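PDB 6BA9: iron aquisition yersiniabactin synthesis enzyme, YbtT from Escherichia coli, which is a low-specificity type II thioesterase that maintains production of the siderophore yersiniabactin by its NRPS/PKS assembly line. Local coordinates for residues 175-179 / 180-184. The protein carries 1 engineered substitution. Numbering follows the deposited sequence.
Sequences YHYDS and PDVCP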
loop_
_atom_site.group_PDB
_atom_site.type_symbol
_atom_site.label_atom_id
_atom_site.label_comp_id
_atom_site.label_asym_id
_atom_site.label_seq_id
_atom_site.Cartn_x
_atom_site.Cartn_y
_atom_site.Cartn_z
ATOM N N TYR A 175 -9.830 9.959 2.856
ATOM C CA TYR A 175 -9.533 9.915 1.428
ATOM C C TYR A 175 -10.755 9.402 0.681
ATOM O O TYR A 175 -11.168 8.250 0.862
ATOM C CB TYR A 175 -8.328 9.002 1.199
ATOM C CG TYR A 175 -7.981 8.778 -0.252
ATOM C CD1 TYR A 175 -8.362 7.618 -0.905
ATOM C CD2 TYR A 175 -7.295 9.730 -0.984
ATOM C CE1 TYR A 175 -8.045 7.403 -2.221
ATOM C CE2 TYR A 175 -6.970 9.516 -2.303
ATOM C CZ TYR A 175 -7.359 8.348 -2.919
ATOM O OH TYR A 175 -7.061 8.079 -4.239
ATOM N N HIS A 176 -11.336 10.263 -0.148
ATOM C CA HIS A 176 -12.572 9.925 -0.829
ATOM C C HIS A 176 -12.850 10.992 -1.868
ATOM O O HIS A 176 -12.647 12.184 -1.609
ATOM C CB HIS A 176 -13.740 9.873 0.162
ATOM C CG HIS A 176 -15.051 9.565 -0.482
ATOM N ND1 HIS A 176 -15.992 10.540 -0.753
ATOM C CD2 HIS A 176 -15.571 8.401 -0.931
ATOM C CE1 HIS A 176 -17.042 9.979 -1.325
ATOM N NE2 HIS A 176 -16.813 8.684 -1.447
ATOM N N TYR A 177 -13.320 10.553 -3.028
ATOM C CA TYR A 177 -13.771 11.440 -4.089
ATOM C C TYR A 177 -15.251 11.199 -4.356
ATOM O O TYR A 177 -15.749 10.080 -4.223
ATOM C CB TYR A 177 -13.026 11.168 -5.386
ATOM C CG TYR A 177 -11.549 11.487 -5.368
ATOM C CD1 TYR A 177 -11.092 12.785 -5.546
ATOM C CD2 TYR A 177 -10.604 10.479 -5.214
ATOM C CE1 TYR A 177 -9.731 13.065 -5.557
ATOM C CE2 TYR A 177 -9.254 10.750 -5.226
ATOM C CZ TYR A 177 -8.816 12.039 -5.388
ATOM O OH TYR A 177 -7.455 12.311 -5.409
ATOM N N ASP A 178 -15.957 12.255 -4.770
ATOM C CA ASP A 178 -17.390 12.089 -4.988
ATOM C C ASP A 178 -17.681 11.166 -6.162
ATOM O O ASP A 178 -18.677 10.437 -6.133
ATOM C CB ASP A 178 -18.066 13.440 -5.198
ATOM C CG ASP A 178 -18.233 14.211 -3.910
ATOM O OD1 ASP A 178 -18.157 13.589 -2.829
ATOM O OD2 ASP A 178 -18.448 15.442 -3.981
ATOM N N SER A 179 -16.836 11.169 -7.187
ATOM C CA SER A 179 -17.070 10.321 -8.344
ATOM C C SER A 179 -15.755 10.110 -9.082
ATOM O O SER A 179 -14.841 10.938 -8.985
ATOM C CB SER A 179 -18.118 10.947 -9.278
ATOM O OG SER A 179 -17.538 11.374 -10.487
ATOM N N PRO A 180 -15.641 9.020 -9.846
ATOM C CA PRO A 180 -14.419 8.782 -10.638
ATOM C C PRO A 180 -14.134 9.840 -11.686
ATOM O O PRO A 180 -13.005 9.909 -12.186
ATOM C CB PRO A 180 -14.674 7.410 -11.281
ATOM C CG PRO A 180 -15.783 6.792 -10.458
ATOM C CD PRO A 180 -16.622 7.933 -10.001
ATOM N N ASP A 181 -15.109 10.666 -12.053
ATOM C CA ASP A 181 -14.844 11.643 -13.098
ATOM C C ASP A 181 -14.143 12.889 -12.587
ATOM O O ASP A 181 -13.894 13.805 -13.379
ATOM C CB ASP A 181 -16.126 12.001 -13.857
ATOM C CG ASP A 181 -17.122 12.760 -13.015
ATOM O OD1 ASP A 181 -16.784 13.202 -11.896
ATOM O OD2 ASP A 181 -18.267 12.923 -13.492
ATOM N N VAL A 182 -13.802 12.937 -11.297
ATOM C CA VAL A 182 -13.037 14.047 -10.746
ATOM C C VAL A 182 -11.671 14.182 -11.401
ATOM O O VAL A 182 -11.107 15.282 -11.417
ATOM C CB VAL A 182 -12.938 13.925 -9.204
ATOM C CG1 VAL A 182 -11.905 14.886 -8.642
ATOM C CG2 VAL A 182 -14.303 14.197 -8.565
ATOM N N CYS A 183 -11.112 13.111 -11.956
ATOM C CA CYS A 183 -9.892 13.263 -12.737
ATOM C C CYS A 183 -9.843 12.201 -13.819
ATOM O O CYS A 183 -10.630 11.247 -13.805
ATOM C CB CYS A 183 -8.650 13.144 -11.868
ATOM S SG CYS A 183 -8.514 11.498 -11.153
ATOM N N PRO A 184 -8.898 12.327 -14.752
ATOM C CA PRO A 184 -8.778 11.326 -15.804
ATOM C C PRO A 184 -8.382 9.983 -15.238
ATOM O O PRO A 184 -7.689 9.900 -14.204
ATOM C CB PRO A 184 -7.665 11.893 -16.703
ATOM C CG PRO A 184 -7.687 13.360 -16.436
ATOM C CD PRO A 184 -8.012 13.480 -14.991
#
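Two side-chain rotations bring Tyr-177 and Val-182 together: the tyrosine swings its ring anti to its own carbonyl carbon (chi1 -66°), and the valine sends CG1 anti to its backbone N (chi1 168°). CG1 of Val-182 thereby comes obliquely to the phenol ring, 3.8 Å from CD1 of Tyr-177, and the two side chains cross at roughly a right angle. The other methyl, CG2 of Val-182, lies 3.3 Å from the carbonyl O of Ser-179.

What returns the valine to the tyrosine is the turn between them, a good illustration of an ST motif, in which one serine serves two amides. Ser-179 OG accepts a hydrogen bond from Asp-181 N at 3.0 Å. Through its carbonyl, Ser-179 O receives Val-182 N at 3.2 Å in a nearly straight bond, with the donor lying above the carbonyl plane. The second bond closes a type I beta turn over Pro-180 and Asp-181, the start of the short 3-10 segment 180-182. Ring closure leaves Pro-180 no N-H to offer, and its CD presses closely on Ser-179 CB, at 3.4 Å.

This surface turn belongs to the connection from helix 155-174 to strand 190-195 of the alpha/beta-hydrolase fold. There, the Tyr-177 hydroxyl hydrogen-bonds Glu-98 of helix 91-105, while the Tyr-177 ring meets that of Trp-212, planes at about 45°, joining the loop to that helix and the loop before strand 216-222.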